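Local coordinates for alpha-galactosidase (Lactobacillus brevis, PDB 3MI6), which probably hydrolyses terminal, non-reducing alpha-D-galactose residues of alpha-galactosides, as a member of glycosyl hydrolase family 36, at residues Asn336-Ala339 and Thr340-Asp343; Lys348-Thr351 and Ile352-Gln355; Phe364-Asp367 and Asp368-Gly372; Leu460-Leu463 and Met464-Ile468; Glu605-Ile608 and Thr609-Ala612. One frame throughout, in Å; residues are numbered along the deposited sequence.

Contact 1: residues Asn336-Ala339 and Thr340-Asp343; sequences NWEA and TYFD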
loop_
_atom_site.group_PDB
_atom_site.type_symbol
_atom_site.label_atom_id
_atom_site.label_comp_id
_atom_site.label_asym_id
_atom_site.label_seq_id
_atom_site.Cartn_x
_atom_site.Cartn_y
_atom_site.Cartn_z
ATOM N N ASN D 336 -31.340 -25.340 -24.541
ATOM C CA ASN D 336 -32.392 -25.773 -23.600
ATOM C C ASN D 336 -31.924 -26.258 -22.213
ATOM O O ASN D 336 -32.735 -26.714 -21.409
ATOM C CB ASN D 336 -33.254 -26.859 -24.230
ATOM C CG ASN D 336 -32.490 -28.143 -24.449
ATOM O OD1 ASN D 336 -31.498 -28.158 -25.169
ATOM N ND2 ASN D 336 -32.942 -29.227 -23.826
ATOM N N TRP D 337 -30.626 -26.145 -21.941
ATOM C CA TRP D 337 -30.039 -26.623 -20.688
ATOM C C TRP D 337 -30.706 -26.035 -19.433
ATOM O O TRP D 337 -31.466 -26.735 -18.765
ATOM C CB TRP D 337 -28.506 -26.428 -20.681
ATOM C CG TRP D 337 -27.825 -26.714 -19.342
ATOM C CD1 TRP D 337 -27.018 -25.868 -18.642
ATOM C CD2 TRP D 337 -27.914 -27.916 -18.556
ATOM N NE1 TRP D 337 -26.597 -26.462 -17.478
ATOM C CE2 TRP D 337 -27.128 -27.719 -17.402
ATOM C CE3 TRP D 337 -28.583 -29.134 -18.717
ATOM C CZ2 TRP D 337 -26.983 -28.689 -16.421
ATOM C CZ3 TRP D 337 -28.439 -30.100 -17.740
ATOM C CH2 TRP D 337 -27.642 -29.870 -16.604
ATOM N N GLU D 338 -30.428 -24.765 -19.114
ATOM C CA GLU D 338 -31.022 -24.095 -17.939
ATOM C C GLU D 338 -32.540 -23.865 -18.097
ATOM O O GLU D 338 -33.222 -23.390 -17.174
ATOM C CB GLU D 338 -30.321 -22.754 -17.641
ATOM C CG GLU D 338 -28.845 -22.836 -17.202
ATOM C CD GLU D 338 -28.261 -21.458 -16.795
ATOM O OE1 GLU D 338 -28.951 -20.714 -16.049
ATOM O OE2 GLU D 338 -27.116 -21.127 -17.215
ATOM N N ALA D 339 -33.057 -24.215 -19.273
ATOM C CA ALA D 339 -34.464 -24.036 -19.594
ATOM C C ALA D 339 -35.304 -25.240 -19.204
ATOM O O ALA D 339 -36.423 -25.084 -18.733
ATOM C CB ALA D 339 -34.624 -23.745 -21.071
ATOM N N THR D 340 -34.763 -26.440 -19.402
ATOM C CA THR D 340 -35.517 -27.668 -19.147
ATOM C C THR D 340 -34.697 -28.586 -18.221
ATOM O O THR D 340 -35.253 -29.288 -17.371
ATOM C CB THR D 340 -36.103 -28.259 -20.465
ATOM O OG1 THR D 340 -35.096 -28.253 -21.482
ATOM C CG2 THR D 340 -37.311 -27.457 -20.950
ATOM N N TYR D 341 -33.380 -28.576 -18.383
ATOM C CA TYR D 341 -32.481 -29.635 -17.914
ATOM C C TYR D 341 -32.953 -30.950 -18.546
ATOM O O TYR D 341 -33.432 -30.950 -19.682
ATOM C CB TYR D 341 -32.472 -29.707 -16.383
ATOM C CG TYR D 341 -31.948 -28.420 -15.752
ATOM C CD1 TYR D 341 -30.577 -28.183 -15.650
ATOM C CD2 TYR D 341 -32.821 -27.432 -15.280
ATOM C CE1 TYR D 341 -30.085 -27.008 -15.083
ATOM C CE2 TYR D 341 -32.337 -26.248 -14.709
ATOM C CZ TYR D 341 -30.965 -26.045 -14.615
ATOM O OH TYR D 341 -30.464 -24.884 -14.061
ATOM N N PHE D 342 -32.826 -32.066 -17.837
ATOM C CA PHE D 342 -33.094 -33.380 -18.438
ATOM C C PHE D 342 -34.580 -33.610 -18.720
ATOM O O PHE D 342 -34.948 -34.565 -19.407
ATOM C CB PHE D 342 -32.553 -34.507 -17.555
ATOM C CG PHE D 342 -31.124 -34.321 -17.144
ATOM C CD1 PHE D 342 -30.093 -34.617 -18.022
ATOM C CD2 PHE D 342 -30.809 -33.850 -15.876
ATOM C CE1 PHE D 342 -28.771 -34.441 -17.643
ATOM C CE2 PHE D 342 -29.486 -33.675 -15.490
ATOM C CZ PHE D 342 -28.467 -33.970 -16.376
ATOM N N ASP D 343 -35.423 -32.729 -18.182
ATOM C CA ASP D 343 -36.877 -32.877 -18.285
ATOM C C ASP D 343 -37.412 -32.305 -19.598
ATOM O O ASP D 343 -37.967 -31.197 -19.628
ATOM C CB ASP D 343 -37.578 -32.228 -17.076
ATOM C CG ASP D 343 -39.106 -32.364 -17.118
ATOM O OD1 ASP D 343 -39.642 -33.161 -17.925
ATOM O OD2 ASP D 343 -39.773 -31.667 -16.328
#
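An aromatic cluster of Trp337, Tyr341 and Phe342 sits where the short helix 337-340 ends, in the loop after the first strand of the TIM barrel. Tyr341 leaves the helix with a positive phi of 57°, and a type II' beta turn runs from Thr340 to Asp343. The six-membered ring of Trp337 makes two edge-to-face pairs. Tyr341 turns its edge to a face of the indole, with centroids 4.7 Å apart and planes at 74°. The indole presents its own edge to a face of Phe342, where Trp337 CZ3 and Phe342 CZ are 4.1 Å apart. A chi1 of 172° sets the indole of Trp337 beside its own carbonyl carbon, on the way forward to Tyr341 and Phe342. Replacing Trp337 by an alanine removes the indole, and the Tyr341 edge and Phe342 face would probably lose their shared partner, with a gap opened near Arg444, a predicted substrate-binding residue. Glu338 CA lies over a face of the tyrosine ring in a CH-pi contact, 4.2 Å from the centroid. The hydroxyl of Tyr341 bonds to Asp582, which fixes the far end of the ring. The backbone closes with Tyr341 N on Trp337 O at 2.7 Å. Asn336 O takes two bonds from Thr340, which reach it from opposite faces of its plane: from N at 2.9 Å and from OG1 at 2.8 Å.

Contact 2: residues Lys348-Thr351 and Ile352-Gln355; sequences KLMT and IVNQ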
loop_
_atom_site.group_PDB
_atom_site.type_symbol
_atom_site.label_atom_id
_atom_site.label_comp_id
_atom_site.label_asym_id
_atom_site.label_seq_id
_atom_site.Cartn_x
_atom_site.Cartn_y
_atom_site.Cartn_z
ATOM N N LYS D 348 -41.882 -30.918 -26.632
ATOM C CA LYS D 348 -41.613 -29.765 -25.782
ATOM C C LYS D 348 -40.569 -28.869 -26.418
ATOM O O LYS D 348 -40.673 -27.652 -26.350
ATOM C CB LYS D 348 -41.142 -30.197 -24.390
ATOM C CG LYS D 348 -40.603 -29.060 -23.517
ATOM C CD LYS D 348 -41.668 -28.030 -23.192
ATOM C CE LYS D 348 -41.096 -26.908 -22.333
ATOM N NZ LYS D 348 -42.124 -25.931 -21.857
ATOM N N LEU D 349 -39.562 -29.475 -27.037
ATOM C CA LEU D 349 -38.466 -28.703 -27.622
ATOM C C LEU D 349 -38.901 -27.977 -28.894
ATOM O O LEU D 349 -38.346 -26.932 -29.258
ATOM C CB LEU D 349 -37.237 -29.586 -27.893
ATOM C CG LEU D 349 -36.311 -29.894 -26.707
ATOM C CD1 LEU D 349 -35.120 -30.678 -27.195
ATOM C CD2 LEU D 349 -35.848 -28.628 -25.965
HETATM N N MSE D 350 -39.904 -28.530 -29.563
HETATM C CA MSE D 350 -40.423 -27.912 -30.766
HETATM C C MSE D 350 -41.099 -26.577 -30.442
HETATM O O MSE D 350 -40.966 -25.602 -31.183
HETATM C CB MSE D 350 -41.385 -28.856 -31.483
HETATM C CG MSE D 350 -41.441 -28.592 -32.967
HETATM SE SE MSE D 350 -39.642 -28.670 -33.722
HETATM C CE MSE D 350 -39.544 -30.612 -33.985
ATOM N N THR D 351 -41.822 -26.534 -29.330
ATOM C CA THR D 351 -42.415 -25.283 -28.895
ATOM C C THR D 351 -41.317 -24.227 -28.771
ATOM O O THR D 351 -41.515 -23.073 -29.144
ATOM C CB THR D 351 -43.209 -25.427 -27.563
ATOM O OG1 THR D 351 -42.310 -25.652 -26.470
ATOM C CG2 THR D 351 -44.211 -26.572 -27.646
ATOM N N ILE D 352 -40.155 -24.630 -28.265
ATOM C CA ILE D 352 -39.032 -23.712 -28.126
ATOM C C ILE D 352 -38.562 -23.264 -29.499
ATOM O O ILE D 352 -38.565 -22.075 -29.810
ATOM C CB ILE D 352 -37.852 -24.342 -27.330
ATOM C CG1 ILE D 352 -38.275 -24.635 -25.889
ATOM C CG2 ILE D 352 -36.625 -23.420 -27.327
ATOM C CD1 ILE D 352 -37.122 -24.956 -24.955
ATOM N N VAL D 353 -38.175 -24.225 -30.324
ATOM C CA VAL D 353 -37.666 -23.931 -31.656
ATOM C C VAL D 353 -38.566 -22.955 -32.423
ATOM O O VAL D 353 -38.074 -22.087 -33.143
ATOM C CB VAL D 353 -37.444 -25.233 -32.474
ATOM C CG1 VAL D 353 -37.405 -24.940 -33.961
ATOM C CG2 VAL D 353 -36.170 -25.925 -32.033
ATOM N N ASN D 354 -39.880 -23.097 -32.253
ATOM C CA ASN D 354 -40.858 -22.277 -32.968
ATOM C C ASN D 354 -40.923 -20.852 -32.460
ATOM O O ASN D 354 -40.926 -19.904 -33.246
ATOM C CB ASN D 354 -42.247 -22.906 -32.896
ATOM C CG ASN D 354 -42.503 -23.873 -34.028
ATOM O OD1 ASN D 354 -43.313 -24.795 -33.897
ATOM N ND2 ASN D 354 -41.815 -23.670 -35.151
ATOM N N GLN D 355 -40.994 -20.715 -31.141
ATOM C CA GLN D 355 -40.918 -19.411 -30.506
ATOM C C GLN D 355 -39.571 -18.763 -30.805
ATOM O O GLN D 355 -39.500 -17.569 -31.094
ATOM C CB GLN D 355 -41.106 -19.531 -28.994
ATOM C CG GLN D 355 -40.939 -18.215 -28.240
ATOM C CD GLN D 355 -42.063 -17.239 -28.528
ATOM O OE1 GLN D 355 -42.999 -17.106 -27.744
ATOM N NE2 GLN D 355 -41.975 -16.554 -29.657
#
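Leu349 O, Met350 O and Thr351 O accept from Val353 N, Asn354 N and Gln355 N in successive i to i+4 bonds of one continuous helix. The first is nearly straight, 174° at the hydrogen, with Val353 N and Leu349 O 2.9 Å apart. Leu349 and Ile352 lie side by side and point the same way. Their tips meet where Leu349 CD2 comes within 4.0 Å of Ile352 CD1. Ile352 has CG1 anti to its carbonyl carbon (chi1 -64°), which sends that branch back toward the preceding turn and Leu349. Ile352 CB also rests on the backbone, 3.3 Å from Leu349 O. Met350 SE, of a selenomethionine, is 4.3 Å from Val353 CB. Asn354 CB sits 3.4 Å from Met350 O, the same oxygen that its backbone N binds. On the more exposed side, Thr351 OG1 turns back and donates to Lys348 O at 2.6 Å. That bond fixes the rotation of the threonine side chain. The apolar side chains then face the barrel: Leu349, Ile352 and Val353 all pack on Phe364 of strand 363-366. Met350 and Val353 touch helix 394-404 as well. This is the packing of an outer TIM-barrel helix, here helix 346-358, which links the first and second strands in a beta-alpha-beta crossover.

Contact 3: residues Phe364-Asp367 and Asp368-Gly372; sequences FVLD and DGWFG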
loop_
_atom_site.group_PDB
_atom_site.type_symbol
_atom_site.label_atom_id
_atom_site.label_comp_id
_atom_site.label_asym_id
_atom_site.label_seq_id
_atom_site.Cartn_x
_atom_site.Cartn_y
_atom_site.Cartn_z
ATOM N N PHE D 364 -30.605 -23.498 -32.936
ATOM C CA PHE D 364 -31.051 -24.195 -31.743
ATOM C C PHE D 364 -30.015 -25.244 -31.391
ATOM O O PHE D 364 -29.514 -25.925 -32.272
ATOM C CB PHE D 364 -32.422 -24.838 -31.955
ATOM C CG PHE D 364 -32.921 -25.567 -30.753
ATOM C CD1 PHE D 364 -32.407 -26.809 -30.420
ATOM C CD2 PHE D 364 -33.873 -25.011 -29.944
ATOM C CE1 PHE D 364 -32.843 -27.476 -29.305
ATOM C CE2 PHE D 364 -34.311 -25.679 -28.830
ATOM C CZ PHE D 364 -33.794 -26.913 -28.508
ATOM N N VAL D 365 -29.691 -25.348 -30.103
ATOM C CA VAL D 365 -28.704 -26.308 -29.601
ATOM C C VAL D 365 -29.272 -27.258 -28.545
ATOM O O VAL D 365 -29.434 -26.876 -27.388
ATOM C CB VAL D 365 -27.491 -25.615 -28.957
ATOM C CG1 VAL D 365 -26.464 -26.644 -28.599
ATOM C CG2 VAL D 365 -26.900 -24.569 -29.879
ATOM N N LEU D 366 -29.555 -28.496 -28.941
ATOM C CA LEU D 366 -30.015 -29.501 -28.005
ATOM C C LEU D 366 -28.868 -29.882 -27.053
ATOM O O LEU D 366 -27.779 -30.256 -27.507
ATOM C CB LEU D 366 -30.491 -30.711 -28.789
ATOM C CG LEU D 366 -30.919 -31.956 -28.028
ATOM C CD1 LEU D 366 -32.098 -31.644 -27.160
ATOM C CD2 LEU D 366 -31.246 -33.067 -29.015
ATOM N N ASP D 367 -29.093 -29.775 -25.742
ATOM C CA ASP D 367 -28.019 -30.030 -24.777
ATOM C C ASP D 367 -28.115 -31.431 -24.187
ATOM O O ASP D 367 -28.665 -32.342 -24.808
ATOM C CB ASP D 367 -27.993 -28.967 -23.659
ATOM C CG ASP D 367 -26.566 -28.669 -23.139
ATOM O OD1 ASP D 367 -25.879 -27.789 -23.716
ATOM O OD2 ASP D 367 -26.145 -29.297 -22.141
ATOM N N ASP D 368 -27.574 -31.585 -22.983
ATOM C CA ASP D 368 -27.454 -32.873 -22.321
ATOM C C ASP D 368 -28.806 -33.577 -22.232
ATOM O O ASP D 368 -29.810 -32.956 -21.879
ATOM C CB ASP D 368 -26.861 -32.669 -20.917
ATOM C CG ASP D 368 -26.281 -33.945 -20.317
ATOM O OD1 ASP D 368 -26.698 -35.055 -20.692
ATOM O OD2 ASP D 368 -25.402 -33.830 -19.447
ATOM N N GLY D 369 -28.830 -34.864 -22.570
ATOM C CA GLY D 369 -30.007 -35.684 -22.348
ATOM C C GLY D 369 -30.554 -36.450 -23.539
ATOM O O GLY D 369 -31.464 -37.255 -23.389
ATOM N N TRP D 370 -30.005 -36.227 -24.722
ATOM C CA TRP D 370 -30.593 -36.800 -25.927
ATOM C C TRP D 370 -30.182 -38.250 -26.205
ATOM O O TRP D 370 -30.815 -38.948 -27.005
ATOM C CB TRP D 370 -30.260 -35.927 -27.137
ATOM C CG TRP D 370 -28.800 -35.825 -27.400
ATOM C CD1 TRP D 370 -27.950 -34.900 -26.894
ATOM C CD2 TRP D 370 -28.018 -36.684 -28.224
ATOM N NE1 TRP D 370 -26.682 -35.122 -27.353
ATOM C CE2 TRP D 370 -26.695 -36.216 -28.174
ATOM C CE3 TRP D 370 -28.305 -37.804 -28.998
ATOM C CZ2 TRP D 370 -25.655 -36.826 -28.873
ATOM C CZ3 TRP D 370 -27.276 -38.412 -29.692
ATOM C CH2 TRP D 370 -25.966 -37.920 -29.628
ATOM N N PHE D 371 -29.124 -38.700 -25.543
ATOM C CA PHE D 371 -28.522 -39.994 -25.844
ATOM C C PHE D 371 -28.865 -41.074 -24.802
ATOM O O PHE D 371 -29.290 -40.759 -23.687
ATOM C CB PHE D 371 -27.011 -39.813 -25.946
ATOM C CG PHE D 371 -26.409 -39.123 -24.754
ATOM C CD1 PHE D 371 -25.632 -39.823 -23.848
ATOM C CD2 PHE D 371 -26.641 -37.775 -24.521
ATOM C CE1 PHE D 371 -25.079 -39.187 -22.744
ATOM C CE2 PHE D 371 -26.096 -37.140 -23.415
ATOM C CZ PHE D 371 -25.309 -37.848 -22.533
ATOM N N GLY D 372 -28.684 -42.342 -25.171
ATOM C CA GLY D 372 -28.845 -43.450 -24.240
ATOM C C GLY D 372 -30.117 -43.443 -23.408
ATOM O O GLY D 372 -31.206 -43.681 -23.916
#
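Asp367 O lies at the edge of the Trp370 indole, near the ring plane and 3.4 Å from Trp370 CD1, while the CB of Phe371, the next residue in the chain, stands over one face. These residues follow the second strand of the TIM barrel, 363-366, as the chain leaves its C-terminal end. There the loops of this fold form the active site, and Asp367 and Asp368 are predicted to bind substrate. Leu366 CD2 approaches the indole obliquely, and its closest contact is Trp370 CB at 3.6 Å. Trp370 CG stands between the backbone N and the carbonyl carbon (chi1 62°). This puts the CD1 edge toward Asp367 O, and NE1 bonds to Trp412 O. Gly369 has a phi of 127°, at which a CB would press on the carbonyl oxygen of Asp368. The two aspartates differ in their partners. Asp367 OD1 makes a salt bridge to Lys477 and a hydrogen bond to Asn335, while Asp368 OD2 pairs with Arg374. Without a carboxylate, as with an alanine at Asp367, Lys477 would probably lose this charged mate and the amide of Asp368 its acceptor. Asp367 OD2 takes Asp368 N, 2.8 Å away, on its anti side but 33° out of the carboxylate plane.

Contact 4: residues Leu460-Leu463 and Met464-Ile468; sequences LFKL and MSQMI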
loop_
_atom_site.group_PDB
_atom_site.type_symbol
_atom_site.label_atom_id
_atom_site.label_comp_id
_atom_site.label_asym_id
_atom_site.label_seq_id
_atom_site.Cartn_x
_atom_site.Cartn_y
_atom_site.Cartn_z
ATOM N N LEU D 460 -14.634 -43.001 -31.139
ATOM C CA LEU D 460 -15.329 -41.748 -30.910
ATOM C C LEU D 460 -15.502 -40.993 -32.218
ATOM O O LEU D 460 -16.587 -40.479 -32.502
ATOM C CB LEU D 460 -14.595 -40.899 -29.876
ATOM C CG LEU D 460 -14.614 -41.506 -28.474
ATOM C CD1 LEU D 460 -13.762 -40.687 -27.525
ATOM C CD2 LEU D 460 -16.026 -41.626 -27.964
ATOM N N PHE D 461 -14.442 -40.942 -33.022
ATOM C CA PHE D 461 -14.544 -40.301 -34.322
ATOM C C PHE D 461 -15.663 -40.914 -35.150
ATOM O O PHE D 461 -16.452 -40.204 -35.757
ATOM C CB PHE D 461 -13.242 -40.378 -35.104
ATOM C CG PHE D 461 -13.391 -39.945 -36.532
ATOM C CD1 PHE D 461 -13.240 -38.614 -36.886
ATOM C CD2 PHE D 461 -13.716 -40.860 -37.514
ATOM C CE1 PHE D 461 -13.388 -38.211 -38.195
ATOM C CE2 PHE D 461 -13.867 -40.467 -38.819
ATOM C CZ PHE D 461 -13.706 -39.143 -39.164
ATOM N N LYS D 462 -15.727 -42.240 -35.185
ATOM C CA LYS D 462 -16.762 -42.909 -35.957
ATOM C C LYS D 462 -18.163 -42.564 -35.454
ATOM O O LYS D 462 -19.045 -42.260 -36.250
ATOM C CB LYS D 462 -16.552 -44.426 -35.976
ATOM C CG LYS D 462 -17.746 -45.179 -36.562
ATOM C CD LYS D 462 -17.529 -46.679 -36.630
ATOM C CE LYS D 462 -18.855 -47.404 -36.857
ATOM N NZ LYS D 462 -18.745 -48.868 -36.600
ATOM N N LEU D 463 -18.358 -42.605 -34.137
ATOM C CA LEU D 463 -19.654 -42.303 -33.528
ATOM C C LEU D 463 -20.140 -40.864 -33.739
ATOM O O LEU D 463 -21.337 -40.612 -33.924
ATOM C CB LEU D 463 -19.629 -42.625 -32.037
ATOM C CG LEU D 463 -20.509 -43.840 -31.749
ATOM C CD1 LEU D 463 -20.531 -44.210 -30.275
ATOM C CD2 LEU D 463 -21.908 -43.546 -32.254
HETATM N N MSE D 464 -19.210 -39.918 -33.714
HETATM C CA MSE D 464 -19.577 -38.516 -33.856
HETATM C C MSE D 464 -19.844 -38.110 -35.304
HETATM O O MSE D 464 -20.810 -37.389 -35.579
HETATM C CB MSE D 464 -18.531 -37.621 -33.211
HETATM C CG MSE D 464 -18.584 -37.684 -31.712
HETATM SE SE MSE D 464 -17.393 -36.410 -30.848
HETATM C CE MSE D 464 -16.343 -37.663 -29.825
ATOM N N SER D 465 -19.003 -38.580 -36.224
ATOM C CA SER D 465 -19.196 -38.298 -37.643
ATOM C C SER D 465 -20.489 -38.930 -38.138
ATOM O O SER D 465 -21.176 -38.370 -38.984
ATOM C CB SER D 465 -17.998 -38.765 -38.465
ATOM O OG SER D 465 -17.618 -40.067 -38.087
ATOM N N GLN D 466 -20.836 -40.085 -37.590
ATOM C CA GLN D 466 -22.091 -40.715 -37.961
ATOM C C GLN D 466 -23.256 -39.822 -37.579
ATOM O O GLN D 466 -24.294 -39.831 -38.239
ATOM C CB GLN D 466 -22.237 -42.087 -37.305
ATOM C CG GLN D 466 -21.305 -43.133 -37.881
ATOM C CD GLN D 466 -21.574 -44.522 -37.345
ATOM O OE1 GLN D 466 -22.297 -44.697 -36.357
ATOM N NE2 GLN D 466 -20.986 -45.524 -37.993
HETATM N N MSE D 467 -23.067 -39.043 -36.517
HETATM C CA MSE D 467 -24.111 -38.162 -36.007
HETATM C C MSE D 467 -24.163 -36.824 -36.753
HETATM O O MSE D 467 -25.235 -36.232 -36.928
HETATM C CB MSE D 467 -23.918 -37.934 -34.512
HETATM C CG MSE D 467 -25.139 -37.342 -33.823
HETATM SE SE MSE D 467 -26.720 -38.506 -33.844
HETATM C CE MSE D 467 -25.851 -40.166 -33.286
ATOM N N ILE D 468 -22.994 -36.361 -37.191
ATOM C CA ILE D 468 -22.879 -35.147 -37.986
ATOM C C ILE D 468 -23.468 -35.361 -39.368
ATOM O O ILE D 468 -24.131 -34.470 -39.900
ATOM C CB ILE D 468 -21.418 -34.722 -38.146
ATOM C CG1 ILE D 468 -20.840 -34.267 -36.808
ATOM C CG2 ILE D 468 -21.294 -33.615 -39.160
ATOM C CD1 ILE D 468 -19.331 -34.103 -36.832
#
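Met464, a selenomethionine, runs back along its helix toward Leu460, one turn earlier. The helix is 454-471, an outer helix of the TIM barrel, between barrel strands 408-413 and 475-478. Met464 CB lies 3.5 Å from Leu460 O, and CG is equally close to that oxygen. CG is anti to the carbonyl carbon (chi1 -73°), which directs the chain toward the preceding turn. Beyond SE, a bend at chi3 brings Met464 CE to Leu460 CB at 3.7 Å. Leu511 of helix 500-518 touches both side chains. Met464 also packs on Phe413 of strand 408-413, which places this side of the helix against the barrel. The same Leu460 O accepts the amide of Met464. One residue on, Ser465 has its OG between the backbone N and the carbonyl carbon (chi1 47°). From there OG folds back onto Phe461 O at 2.6 Å. Ser465 N binds that oxygen as well, and the two donors come from opposite faces of the carbonyl plane. OG also stands over one face of the Phe461 ring, 3.8 Å above its plane and toward the rim. Arg514 makes a cation-pi contact with this ring. On the solvent side, the extended Lys462 and Gln466 side chains run out one turn apart. The two chains cross obliquely, Gln466 NE2 lying beside the aliphatic part of Lys462, 3.6 Å from Lys462 CG.

Contact 5: residues Glu605-Ile608 and Thr609-Ala612; sequences ELDI and TKMA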
loop_
_atom_site.group_PDB
_atom_site.type_symbol
_atom_site.label_atom_id
_atom_site.label_comp_id
_atom_site.label_asym_id
_atom_site.label_seq_id
_atom_site.Cartn_x
_atom_site.Cartn_y
_atom_site.Cartn_z
ATOM N N GLU D 605 -30.452 -18.992 -23.015
ATOM C CA GLU D 605 -30.482 -20.264 -22.308
ATOM C C GLU D 605 -31.634 -20.264 -21.318
ATOM O O GLU D 605 -31.472 -20.653 -20.160
ATOM C CB GLU D 605 -29.146 -20.505 -21.594
ATOM C CG GLU D 605 -28.891 -21.969 -21.237
ATOM C CD GLU D 605 -27.429 -22.259 -20.884
ATOM O OE1 GLU D 605 -26.517 -21.652 -21.493
ATOM O OE2 GLU D 605 -27.194 -23.110 -20.003
ATOM N N LEU D 606 -32.794 -19.798 -21.776
ATOM C CA LEU D 606 -33.976 -19.747 -20.928
ATOM C C LEU D 606 -35.232 -20.230 -21.638
ATOM O O LEU D 606 -35.310 -20.217 -22.863
ATOM C CB LEU D 606 -34.182 -18.351 -20.330
ATOM C CG LEU D 606 -34.758 -17.128 -21.041
ATOM C CD1 LEU D 606 -34.553 -15.952 -20.118
ATOM C CD2 LEU D 606 -34.088 -16.860 -22.343
ATOM N N ASP D 607 -36.206 -20.684 -20.855
ATOM C CA ASP D 607 -37.438 -21.202 -21.412
ATOM C C ASP D 607 -38.301 -20.055 -21.901
ATOM O O ASP D 607 -39.137 -19.546 -21.159
ATOM C CB ASP D 607 -38.194 -22.001 -20.364
ATOM C CG ASP D 607 -39.306 -22.812 -20.964
ATOM O OD1 ASP D 607 -39.559 -22.639 -22.174
ATOM O OD2 ASP D 607 -39.912 -23.633 -20.242
ATOM N N ILE D 608 -38.095 -19.644 -23.148
ATOM C CA ILE D 608 -38.823 -18.508 -23.710
ATOM C C ILE D 608 -40.302 -18.816 -23.959
ATOM O O ILE D 608 -41.095 -17.901 -24.180
ATOM C CB ILE D 608 -38.171 -17.993 -25.002
ATOM C CG1 ILE D 608 -38.007 -19.124 -26.009
ATOM C CG2 ILE D 608 -36.822 -17.390 -24.711
ATOM C CD1 ILE D 608 -37.308 -18.696 -27.258
ATOM N N THR D 609 -40.673 -20.096 -23.917
ATOM C CA THR D 609 -42.083 -20.482 -23.956
ATOM C C THR D 609 -42.825 -20.030 -22.685
ATOM O O THR D 609 -44.049 -19.925 -22.686
ATOM C CB THR D 609 -42.277 -22.013 -24.178
ATOM O OG1 THR D 609 -42.278 -22.704 -22.921
ATOM C CG2 THR D 609 -41.191 -22.586 -25.082
ATOM N N LYS D 610 -42.074 -19.755 -21.618
ATOM C CA LYS D 610 -42.623 -19.319 -20.327
ATOM C C LYS D 610 -42.484 -17.815 -20.079
ATOM O O LYS D 610 -42.325 -17.385 -18.938
ATOM C CB LYS D 610 -41.932 -20.054 -19.166
ATOM C CG LYS D 610 -42.369 -21.490 -18.941
ATOM C CD LYS D 610 -41.891 -21.992 -17.568
ATOM C CE LYS D 610 -42.088 -23.511 -17.393
ATOM N NZ LYS D 610 -43.504 -23.970 -17.582
HETATM N N MSE D 611 -42.542 -17.018 -21.138
HETATM C CA MSE D 611 -42.325 -15.581 -21.017
HETATM C C MSE D 611 -43.546 -14.775 -21.414
HETATM O O MSE D 611 -44.266 -15.132 -22.346
HETATM C CB MSE D 611 -41.163 -15.152 -21.904
HETATM C CG MSE D 611 -39.782 -15.336 -21.297
HETATM SE SE MSE D 611 -38.399 -14.654 -22.508
HETATM C CE MSE D 611 -37.137 -13.971 -21.176
ATOM N N ALA D 612 -43.756 -13.669 -20.710
ATOM C CA ALA D 612 -44.846 -12.745 -21.018
ATOM C C ALA D 612 -44.589 -12.026 -22.336
ATOM O O ALA D 612 -43.436 -11.859 -22.734
ATOM C CB ALA D 612 -45.017 -11.729 -19.886
#
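Asp607 and Thr609 hold this turn after the last barrel strand, 601-604, by hydrogen bonds. Asp607, the centre of an inverse gamma turn, supplies two acceptors. Its OD1 takes the hydroxyl of Thr609 on the syn side, 34° out of the carboxylate plane, with OD1 and OG1 2.8 Å apart. Thr609 N adds a weak bond to the same oxygen. Asp607 O accepts Lys610 N at 3.0 Å, with the donor 50° out of the carbonyl plane. Met611 N reaches Ile608 O weakly. The charged contact is looser. The Lys610 chain passes beside the carboxylate, with CG 3.5 Å from Asp607 OD2. Lys610 NZ stays 4.5 Å from Asp607 OD2, beyond a salt bridge. Lys348 of helix 346-358 gives the same OD2 a long, weak ion pair. Apolar contacts lie at Met611, a selenomethionine. Met611 SE is 3.9 Å from Ile608 CG2. A bend at chi3 carries Met611 CE to Leu606 CD1 at 3.4 Å, and the two side chains cross at about a right angle. Met611 continues onto Leu616 and Val619 of helix 613-628. The turn has a polar and an apolar side: Asp607 ties the loop by its oxygens, and Met611 bridges it to the next helix.

Overall arrangement
All five contacts belong to the TIM-barrel domain and follow one another along the chain. Contacts 1 and 3 leave the first and second strands, 333-335 and 363-366; their centres are about 9 Å apart, and Asn336 OD1 probably bonds to Asp367 N. Contact 2 lies on helix 346-358 between those strands. Contact 5 follows the eighth strand, 601-604, which lies beside the first in the closed barrel, so it touches contacts 1 and 2. Contact 4, on helix 454-471, is farther round, with its centre about 32 Å from that of contact 5, and meets contact 3 through Trp370 and Met467. Contacts 1, 3 and 5 thus follow barrel strands, contact 3 with predicted substrate-binding residues, while contacts 2 and 4 lie on helices outside the barrel.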